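Local coordinates for triggering receptor expressed on myeloid cells 1 (Mus musculus, PDB 1U9K), which amplifies inflammatory responses as a cell-surface receptor of innate and adaptive immunity, signalling through the adapter TYROBP/DAP12 once ligands such as PGLYRP1 induce it to multimerise, at residues V19-F23 against L105-V109; P53-P57 against K68-S72. One frame throughout, in Å; residues are numbered along the deposited sequence.

In the fold
An immunoglobulin V-set domain is a sandwich of two beta sheets, and the extracellular domain of TREM-1 illustrates two kinds of packing in it. Contact 1 packs strand 17-22 of the four-stranded sheet against strand 103-113 of the other sheet, bringing together segments far apart in sequence. Contact 2 lies between them along the chain, its two segments separated by only ten residues, and fits the loop between strands 45-49 and 58-62 onto the end of strand 65-70. Both reach the four-stranded sheet, and the centres of contacts 1 and 2 lie about 16 Å apart. CZ of Phe-23 lies 3.4 Å from CE1 of His-69, so these two buried rings join the contacts.

Contact 1: V19-F23 against L105-V109; sequences VKCPF and LFHPV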
loop_
_atom_site.group_PDB
_atom_site.type_symbol
_atom_site.label_atom_id
_atom_site.label_comp_id
_atom_site.label_asym_id
_atom_site.label_seq_id
_atom_site.Cartn_x
_atom_site.Cartn_y
_atom_site.Cartn_z
ATOM N N VAL A 19 -7.230 1.415 2.610
ATOM C CA VAL A 19 -6.400 0.834 3.644
ATOM C C VAL A 19 -5.590 1.979 4.226
ATOM O O VAL A 19 -5.041 2.783 3.488
ATOM C CB VAL A 19 -5.462 -0.228 3.042
ATOM C CG1 VAL A 19 -4.414 -0.682 4.021
ATOM C CG2 VAL A 19 -6.271 -1.368 2.504
ATOM N N LYS A 20 -5.626 2.103 5.551
ATOM C CA LYS A 20 -4.865 3.114 6.302
ATOM C C LYS A 20 -3.715 2.418 6.995
ATOM O O LYS A 20 -3.938 1.578 7.898
ATOM C CB LYS A 20 -5.760 3.773 7.346
ATOM C CG LYS A 20 -6.954 4.444 6.716
ATOM C CD LYS A 20 -7.489 5.602 7.513
ATOM C CE LYS A 20 -8.808 6.072 6.900
ATOM N NZ LYS A 20 -9.044 7.579 7.164
ATOM N N CYS A 21 -2.512 2.744 6.570
ATOM C CA CYS A 21 -1.274 2.184 7.087
ATOM C C CYS A 21 -0.480 3.189 7.885
ATOM O O CYS A 21 0.168 4.043 7.295
ATOM C CB CYS A 21 -0.402 1.694 5.941
ATOM S SG CYS A 21 -1.214 0.394 4.982
ATOM N N PRO A 22 -0.485 3.110 9.195
ATOM C CA PRO A 22 0.370 4.004 9.969
ATOM C C PRO A 22 1.843 3.723 9.708
ATOM O O PRO A 22 2.214 2.581 9.451
ATOM C CB PRO A 22 0.034 3.651 11.428
ATOM C CG PRO A 22 -1.178 2.961 11.428
ATOM C CD PRO A 22 -1.249 2.226 10.080
ATOM N N PHE A 23 2.674 4.757 9.788
ATOM C CA PHE A 23 4.120 4.567 9.800
ATOM C C PHE A 23 4.755 5.398 10.901
ATOM O O PHE A 23 4.269 6.455 11.264
ATOM C CB PHE A 23 4.784 4.817 8.454
ATOM C CG PHE A 23 4.692 6.238 7.950
ATOM C CD1 PHE A 23 5.676 7.134 8.257
ATOM C CD2 PHE A 23 3.652 6.634 7.134
ATOM C CE1 PHE A 23 5.604 8.439 7.799
ATOM C CE2 PHE A 23 3.567 7.917 6.678
ATOM C CZ PHE A 23 4.561 8.830 7.021
ATOM N N LEU A 105 4.630 -2.232 6.980
ATOM C CA LEU A 105 3.777 -1.411 7.813
ATOM C C LEU A 105 2.451 -2.148 8.104
ATOM O O LEU A 105 2.018 -3.027 7.349
ATOM C CB LEU A 105 3.496 -0.093 7.107
ATOM C CG LEU A 105 4.745 0.712 6.732
ATOM C CD1 LEU A 105 4.308 1.870 5.888
ATOM C CD2 LEU A 105 5.484 1.170 7.972
ATOM N N PHE A 106 1.780 -1.787 9.181
ATOM C CA PHE A 106 0.414 -2.240 9.383
ATOM C C PHE A 106 0.470 -3.766 9.433
ATOM O O PHE A 106 1.300 -4.318 10.121
ATOM C CB PHE A 106 -0.509 -1.651 8.316
ATOM C CG PHE A 106 -1.967 -1.721 8.669
ATOM C CD1 PHE A 106 -2.413 -1.302 9.909
ATOM C CD2 PHE A 106 -2.892 -2.211 7.750
ATOM C CE1 PHE A 106 -3.753 -1.367 10.235
ATOM C CE2 PHE A 106 -4.234 -2.276 8.075
ATOM C CZ PHE A 106 -4.664 -1.853 9.317
ATOM N N HIS A 107 -0.411 -4.435 8.672
ATOM C CA HIS A 107 -0.351 -5.881 8.536
ATOM C C HIS A 107 -0.773 -6.219 7.088
ATOM O O HIS A 107 -1.361 -5.371 6.396
ATOM C CB HIS A 107 -1.107 -6.595 9.648
ATOM C CG HIS A 107 -2.477 -6.066 9.915
ATOM N ND1 HIS A 107 -2.708 -4.907 10.617
ATOM C CD2 HIS A 107 -3.692 -6.560 9.606
ATOM C CE1 HIS A 107 -4.007 -4.681 10.683
ATOM N NE2 HIS A 107 -4.629 -5.676 10.086
ATOM N N PRO A 108 -0.387 -7.382 6.586
ATOM C CA PRO A 108 -0.817 -7.760 5.252
ATOM C C PRO A 108 -2.342 -7.741 5.185
ATOM O O PRO A 108 -3.040 -7.973 6.174
ATOM C CB PRO A 108 -0.226 -9.168 5.080
ATOM C CG PRO A 108 0.926 -9.217 6.003
ATOM C CD PRO A 108 0.538 -8.366 7.154
ATOM N N VAL A 109 -2.831 -7.413 4.008
ATOM C CA VAL A 109 -4.220 -7.260 3.671
ATOM C C VAL A 109 -4.559 -8.361 2.714
ATOM O O VAL A 109 -4.015 -8.387 1.645
ATOM C CB VAL A 109 -4.417 -5.897 2.903
ATOM C CG1 VAL A 109 -5.778 -5.774 2.437
ATOM C CG2 VAL A 109 -4.045 -4.714 3.815
HETATM O O HOH W 1 2.641 0.390 10.749
#
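Sheets that face each other are held mainly by side-chain packing, and residues 19-23 and 105-109 show how. The segments run nearly antiparallel, 164° apart. The CA-to-CB bond of Val-19 points toward residues 105-109, and CG1 of Val-19 lies 4.1 Å from CG2 of Val-109 and 4.3 Å from CD2 of Phe-106. Lys-20 sends its amine away, but its carbonyl O sits over one face of the Phe-106 ring, 3.8 Å from CE1. Cys-21 follows, with its CA 5.3 Å from that of Phe-106; its SG is 5.0 Å from the ring centroid, an oblique sulfur-aromatic contact, and 4.0 Å from CB of Phe-106. At Pro-22, CD meets CD1 of Phe-106 at 3.7 Å, while a water bridges the backbones, donating to Pro-22 O (2.6 Å) and accepting from Phe-106 N (2.8 Å). Phe-23 closes the row, its CB 3.7 Å from CD2 of Leu-105. The Cys-21 to Cys-93 disulfide, the hallmark of the immunoglobulin fold, ties the sheets together here. Strand 17-22 pairs with 75-80 on its own sheet, while strand 103-113 is flanked by 7-11, whose Tyr-9 touches both Phe-106 and Val-109, and by 89-96.

Contact 2: P53-P57 against K68-S72; sequences PFTRP and KHDPS
A loop can be fitted to a sheet by presenting its carbonyls to one buried ring, and residues 53-57 do this around His-69. The loop opens with a cis peptide before Pro-53 and folds as a type I beta turn from Pro-53 to Arg-56, with Phe-54 (-72/-19) and Thr-55 (-78/-12) at the corners and Arg-56 N hydrogen-bonded to Pro-53 O at 3.1 Å. Arg-56 (-89/141) and Pro-57 (-57/139) then extend. In the other segment, Lys-68 to Asp-70 finish a strand, and Pro-71 and Ser-72 enter a 3-10 segment.

His-69 buries the most surface. Its CA-to-CB bond points toward the loop, and chi1 near 174° (t) with chi2 near 70° sets the ring against the carbonyls of the turn. Arg-56 O lies at the ring edge, 2.9 Å from CD2 of His-69; Phe-54 O is 3.1 Å from NE2 of His-69, but the angle is too poor for a hydrogen bond. Pro-57, second in burial, has its CA 5.3 Å from that of Asp-70 and makes a CA-H...O contact with His-69 O (3.3 Å from CA). CD of Pro-57 is 4.0 Å from CG of Pro-71, a C-gamma endo ring whose CG also meets Thr-55 O at 3.6 Å.

The loop, consistent with the CDR2-like region of a V-set domain, carries the chain from strand 45-49 of one sheet to edge strand 58-62 of the other, and here packs on neighbouring strand 65-70. A backbone hydrogen bond between His-69 and Ser-58 belongs to the antiparallel pairing of strands 58-62 and 65-70; Phe-54 reaches Gln-32 of strand 32-37 in the facing sheet, and the His-69 ring meets that of Phe-23, just beyond strand 17-22.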
loop_
_atom_site.group_PDB
_atom_site.type_symbol
_atom_site.label_atom_id
_atom_site.label_comp_id
_atom_site.label_asym_id
_atom_site.label_seq_id
_atom_site.Cartn_x
_atom_site.Cartn_y
_atom_site.Cartn_z
ATOM N N PRO A 53 10.139 14.977 -2.708
ATOM C CA PRO A 53 10.845 14.709 -1.438
ATOM C C PRO A 53 9.976 13.876 -0.528
ATOM O O PRO A 53 8.762 14.137 -0.408
ATOM C CB PRO A 53 11.017 16.099 -0.817
ATOM C CG PRO A 53 10.625 17.034 -1.827
ATOM C CD PRO A 53 9.666 16.369 -2.779
ATOM N N PHE A 54 10.577 12.849 0.077
ATOM C CA PHE A 54 9.792 11.818 0.723
ATOM C C PHE A 54 9.145 12.291 2.006
ATOM O O PHE A 54 8.191 11.635 2.471
ATOM C CB PHE A 54 10.656 10.622 1.019
ATOM C CG PHE A 54 11.107 9.891 -0.203
ATOM C CD1 PHE A 54 10.190 9.587 -1.198
ATOM C CD2 PHE A 54 12.426 9.463 -0.344
ATOM C CE1 PHE A 54 10.581 8.934 -2.347
ATOM C CE2 PHE A 54 12.803 8.804 -1.443
ATOM C CZ PHE A 54 11.880 8.554 -2.490
ATOM N N THR A 55 9.648 13.378 2.572
ATOM C CA THR A 55 9.047 13.954 3.780
ATOM C C THR A 55 7.750 14.785 3.495
ATOM O O THR A 55 7.019 15.128 4.423
ATOM C CB THR A 55 10.020 14.900 4.474
ATOM O OG1 THR A 55 10.481 15.891 3.535
ATOM C CG2 THR A 55 11.287 14.214 4.958
ATOM N N ARG A 56 7.475 15.096 2.231
ATOM C CA ARG A 56 6.408 16.017 1.906
ATOM C C ARG A 56 5.084 15.281 1.730
ATOM O O ARG A 56 5.080 14.218 1.236
ATOM C CB ARG A 56 6.788 16.841 0.670
ATOM C CG ARG A 56 7.949 17.760 0.953
ATOM C CD ARG A 56 7.819 18.706 2.199
ATOM N NE ARG A 56 6.475 19.300 2.259
ATOM C CZ ARG A 56 6.105 20.324 3.007
ATOM N NH1 ARG A 56 6.978 20.930 3.809
ATOM N NH2 ARG A 56 4.834 20.735 2.946
ATOM N N PRO A 57 3.972 15.846 2.194
ATOM C CA PRO A 57 2.653 15.252 1.898
ATOM C C PRO A 57 2.450 15.138 0.384
ATOM O O PRO A 57 2.884 16.021 -0.350
ATOM C CB PRO A 57 1.679 16.279 2.443
ATOM C CG PRO A 57 2.393 17.088 3.361
ATOM C CD PRO A 57 3.856 17.052 3.023
ATOM N N LYS A 68 -1.904 8.020 -0.692
ATOM C CA LYS A 68 -1.861 9.328 -0.066
ATOM C C LYS A 68 -0.829 9.214 1.014
ATOM O O LYS A 68 -0.904 8.324 1.859
ATOM C CB LYS A 68 -3.205 9.698 0.489
ATOM C CG LYS A 68 -4.232 10.194 -0.488
ATOM C CD LYS A 68 -5.530 10.449 0.315
ATOM C CE LYS A 68 -6.554 11.361 -0.426
ATOM N NZ LYS A 68 -7.242 10.423 -1.365
ATOM N N HIS A 69 0.175 10.051 0.938
ATOM C CA HIS A 69 1.195 10.181 1.965
ATOM C C HIS A 69 0.839 11.341 2.865
ATOM O O HIS A 69 0.985 12.510 2.486
ATOM C CB HIS A 69 2.577 10.338 1.330
ATOM C CG HIS A 69 3.707 10.617 2.352
ATOM N ND1 HIS A 69 4.151 9.669 3.249
ATOM C CD2 HIS A 69 4.443 11.729 2.582
ATOM C CE1 HIS A 69 5.113 10.186 3.989
ATOM N NE2 HIS A 69 5.310 11.434 3.606
ATOM N N ASP A 70 0.437 11.026 4.100
ATOM C CA ASP A 70 -0.056 11.998 5.028
ATOM C C ASP A 70 0.781 12.018 6.292
ATOM O O ASP A 70 0.328 11.609 7.338
ATOM C CB ASP A 70 -1.517 11.662 5.319
ATOM C CG ASP A 70 -2.289 12.779 5.960
ATOM O OD1 ASP A 70 -1.736 13.752 6.565
ATOM O OD2 ASP A 70 -3.522 12.704 5.955
ATOM N N PRO A 71 1.975 12.586 6.236
ATOM C CA PRO A 71 2.853 12.565 7.410
ATOM C C PRO A 71 2.320 13.374 8.547
ATOM O O PRO A 71 2.683 13.076 9.711
ATOM C CB PRO A 71 4.224 13.131 6.868
ATOM C CG PRO A 71 3.812 13.935 5.608
ATOM C CD PRO A 71 2.597 13.263 5.075
ATOM N N SER A 72 1.489 14.400 8.282
ATOM C CA SER A 72 0.807 15.094 9.343
ATOM C C SER A 72 0.022 14.166 10.274
ATOM O O SER A 72 -0.116 14.483 11.420
ATOM C CB SER A 72 -0.198 16.106 8.783
ATOM O OG SER A 72 -0.679 16.871 9.877
#